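Local structure of fumarate reductase iron-sulfur subunit (Mycolicibacterium smegmatis, 7D6V) at the interface of chains B and A. The protein carries electrons through its [2Fe-2S], [4Fe-4S] and [3Fe-4S] clusters from the flavoprotein subunit of succinate dehydrogenase towards quinone. Residues are numbered along the deposited sequence; one frame, centred on the assembly and turned at random. Chains: chain A, Fumarate reductase iron-sulfur subunit; chain B, Succinate dehydrogenase subunit A.

The interface of chains B and A. Residues chain B 102, 106-107, 110, 114; chain A 126, 129-131, 136, 183.
A:Met131 is gripped by B:Arg110 and B:Gly114 where a loop of the flavoprotein meets the iron-sulfur subunit. A:Met131 has the most surface hidden in this patch, 61 Å², and both its backbone polar groups are engaged. NE of B:Arg110 donates to A:Met131 O at 3.0 Å, from above the carbonyl plane, with 152° at the hydrogen. A:Met131 N in turn donates to B:Gly114 O at 3.1 Å, similarly straight and on a lone pair. B:Gly114 O also accepts from B:Arg110 NH2 within its own chain, which ties the guanidinium to the same anchor. The arginine chain is bent about its CB-CG and CG-CD bonds (chi2 and chi3 both near -60°), bringing the guanidinium over A:Met131. The methyl CE of A:Met131 stands 3.7 Å above the guanidinium plane, offset towards the rim. Within chain B, NH1 of B:Arg110 pairs with OE1 of B:Glu102 at 3.4 Å, a salt bridge whose hydrogen bond is weak, and may help steady that plane.

B:Leu107 continues the apolar side: its CD2 methyl sits 3.7 Å from the sulfur SD of A:Met131 and also meets the imidazole of A:His183.

B:Glu102 and A:Tyr129 run antiparallel, carboxylate and ring planes 23° apart, with A:Tyr129 CB 3.9 Å from the carboxylate carbon CD of B:Glu102. The looser side lies towards A:Arg130 and A:Pro126, which hide 1 and 2 Å²; the carbonyl O of A:Pro126 stands 3.8 Å from the carboxylate OE2 of B:Glu102.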
ATOM      1  N   GLU B 102      -2.371  16.819  -8.840  1.00 16.43           N
ATOM      2  CA  GLU B 102      -0.935  17.000  -8.680  1.00 16.43           C
ATOM      3  C   GLU B 102      -0.563  18.368  -8.127  1.00 16.43           C
ATOM      4  O   GLU B 102       0.602  18.576  -7.775  1.00 16.43           O
ATOM      5  CB  GLU B 102      -0.211  16.752 -10.004  1.00 16.43           C
ATOM      6  CG  GLU B 102      -0.573  17.687 -11.125  1.00 16.43           C
ATOM      7  CD  GLU B 102       0.259  17.436 -12.361  1.00 16.43           C
ATOM      8  OE1 GLU B 102       1.254  16.694 -12.258  1.00 16.43           O
ATOM      9  OE2 GLU B 102      -0.078  17.980 -13.433  1.00 16.43           O
ATOM     10  N   ALA B 106       0.515  14.981  -5.868  1.00 14.61           N
ATOM     11  CA  ALA B 106       0.542  13.701  -6.561  1.00 14.61           C
ATOM     12  C   ALA B 106       1.668  13.663  -7.585  1.00 14.61           C
ATOM     13  O   ALA B 106       1.943  14.653  -8.268  1.00 14.61           O
ATOM     14  CB  ALA B 106      -0.796  13.438  -7.249  1.00 14.61           C
ATOM     15  N   LEU B 107       2.320  12.509  -7.691  1.00 14.47           N
ATOM     16  CA  LEU B 107       3.417  12.296  -8.632  1.00 14.47           C
ATOM     17  C   LEU B 107       3.065  11.120  -9.536  1.00 14.47           C
ATOM     18  O   LEU B 107       3.261   9.961  -9.159  1.00 14.47           O
ATOM     19  CB  LEU B 107       4.730  12.050  -7.898  1.00 14.47           C
ATOM     20  CG  LEU B 107       5.342  13.225  -7.142  1.00 14.47           C
ATOM     21  CD1 LEU B 107       6.507  12.751  -6.311  1.00 14.47           C
ATOM     22  CD2 LEU B 107       5.782  14.307  -8.102  1.00 14.47           C
ATOM     23  N   ARG B 110       5.700  10.312 -15.953  1.00 14.88           N
ATOM     24  CA  ARG B 110       5.869  11.476 -16.808  1.00 14.88           C
ATOM     25  C   ARG B 110       6.168  11.063 -18.241  1.00 14.88           C
ATOM     26  O   ARG B 110       6.671   9.968 -18.501  1.00 14.88           O
ATOM     27  CB  ARG B 110       6.992  12.382 -16.291  1.00 14.88           C
ATOM     28  CG  ARG B 110       7.044  12.530 -14.783  1.00 14.88           C
ATOM     29  CD  ARG B 110       5.756  13.110 -14.226  1.00 14.88           C
ATOM     30  NE  ARG B 110       5.464  14.439 -14.748  1.00 14.88           N
ATOM     31  CZ  ARG B 110       4.354  15.114 -14.479  1.00 14.88           C
ATOM     32  NH1 ARG B 110       3.434  14.581 -13.694  1.00 14.88           N
ATOM     33  NH2 ARG B 110       4.163  16.318 -14.992  1.00 14.88           N
ATOM     34  N   GLY B 114       7.416  16.171 -20.022  1.00 16.19           N
ATOM     35  CA  GLY B 114       7.179  16.507 -18.636  1.00 16.19           C
ATOM     36  C   GLY B 114       5.727  16.561 -18.233  1.00 16.19           C
ATOM     37  O   GLY B 114       5.410  17.167 -17.205  1.00 16.19           O
TER
ATOM     38  N   PRO A 126      -2.806  24.566 -12.398  1.00 20.94           N
ATOM     39  CA  PRO A 126      -2.892  23.097 -12.289  1.00 20.94           C
ATOM     40  C   PRO A 126      -2.501  22.346 -13.551  1.00 20.94           C
ATOM     41  O   PRO A 126      -1.880  21.280 -13.457  1.00 20.94           O
ATOM     42  CB  PRO A 126      -4.367  22.861 -11.922  1.00 20.94           C
ATOM     43  CG  PRO A 126      -5.050  24.184 -12.084  1.00 20.94           C
ATOM     44  CD  PRO A 126      -4.014  25.219 -11.874  1.00 20.94           C
ATOM     45  N   TYR A 129       1.951  22.199 -14.705  1.00 18.58           N
ATOM     46  CA  TYR A 129       3.063  21.537 -14.037  1.00 18.58           C
ATOM     47  C   TYR A 129       3.896  20.751 -15.044  1.00 18.58           C
ATOM     48  O   TYR A 129       3.357  20.105 -15.945  1.00 18.58           O
ATOM     49  CB  TYR A 129       2.550  20.599 -12.945  1.00 18.58           C
ATOM     50  CG  TYR A 129       2.100  21.280 -11.671  1.00 18.58           C
ATOM     51  CD1 TYR A 129       1.298  22.411 -11.702  1.00 18.58           C
ATOM     52  CD2 TYR A 129       2.469  20.778 -10.432  1.00 18.58           C
ATOM     53  CE1 TYR A 129       0.889  23.027 -10.542  1.00 18.58           C
ATOM     54  CE2 TYR A 129       2.064  21.388  -9.264  1.00 18.58           C
ATOM     55  CZ  TYR A 129       1.274  22.511  -9.326  1.00 18.58           C
ATOM     56  OH  TYR A 129       0.867  23.120  -8.165  1.00 18.58           O
ATOM     57  N   ARG A 130       5.216  20.809 -14.887  1.00 16.89           N
ATOM     58  CA  ARG A 130       6.134  20.063 -15.741  1.00 16.89           C
ATOM     59  C   ARG A 130       7.197  19.417 -14.871  1.00 16.89           C
ATOM     60  O   ARG A 130       7.932  20.117 -14.169  1.00 16.89           O
ATOM     61  CB  ARG A 130       6.788  20.964 -16.791  1.00 16.89           C
ATOM     62  CG  ARG A 130       5.827  21.588 -17.774  1.00 16.89           C
ATOM     63  CD  ARG A 130       5.238  20.562 -18.720  1.00 16.89           C
ATOM     64  NE  ARG A 130       4.198  21.158 -19.549  1.00 16.89           N
ATOM     65  CZ  ARG A 130       2.898  21.064 -19.302  1.00 16.89           C
ATOM     66  NH1 ARG A 130       2.468  20.390 -18.247  1.00 16.89           N
ATOM     67  NH2 ARG A 130       2.024  21.647 -20.108  1.00 16.89           N
ATOM     68  N   MET A 131       7.283  18.092 -14.919  1.00 15.73           N
ATOM     69  CA  MET A 131       8.301  17.351 -14.191  1.00 15.73           C
ATOM     70  C   MET A 131       8.829  16.231 -15.069  1.00 15.73           C
ATOM     71  O   MET A 131       8.058  15.549 -15.748  1.00 15.73           O
ATOM     72  CB  MET A 131       7.750  16.769 -12.884  1.00 15.73           C
ATOM     73  CG  MET A 131       7.194  17.803 -11.921  1.00 15.73           C
ATOM     74  SD  MET A 131       6.510  17.073 -10.428  1.00 15.73           S
ATOM     75  CE  MET A 131       4.838  16.739 -10.960  1.00 15.73           C
ATOM     76  N   VAL A 136      11.493  12.761 -10.505  1.00 14.00           N
ATOM     77  CA  VAL A 136      10.439  12.288  -9.614  1.00 14.00           C
ATOM     78  C   VAL A 136      10.638  10.854  -9.156  1.00 14.00           C
ATOM     79  O   VAL A 136       9.852  10.381  -8.323  1.00 14.00           O
ATOM     80  CB  VAL A 136       9.044  12.439 -10.257  1.00 14.00           C
ATOM     81  CG1 VAL A 136       8.866  13.835 -10.821  1.00 14.00           C
ATOM     82  CG2 VAL A 136       8.837  11.390 -11.336  1.00 14.00           C
ATOM     83  N   HIS A 183      10.976  16.389  -3.763  1.00 14.20           N
ATOM     84  CA  HIS A 183       9.986  16.787  -4.756  1.00 14.20           C
ATOM     85  C   HIS A 183      10.540  17.933  -5.593  1.00 14.20           C
ATOM     86  O   HIS A 183      10.957  18.954  -5.037  1.00 14.20           O
ATOM     87  CB  HIS A 183       8.688  17.206  -4.073  1.00 14.20           C
ATOM     88  CG  HIS A 183       7.511  17.278  -4.995  1.00 14.20           C
ATOM     89  ND1 HIS A 183       7.435  18.169  -6.042  1.00 14.20           N
ATOM     90  CD2 HIS A 183       6.357  16.569  -5.024  1.00 14.20           C
ATOM     91  CE1 HIS A 183       6.290  18.005  -6.677  1.00 14.20           C
ATOM     92  NE2 HIS A 183       5.617  17.041  -6.078  1.00 14.20           N
TER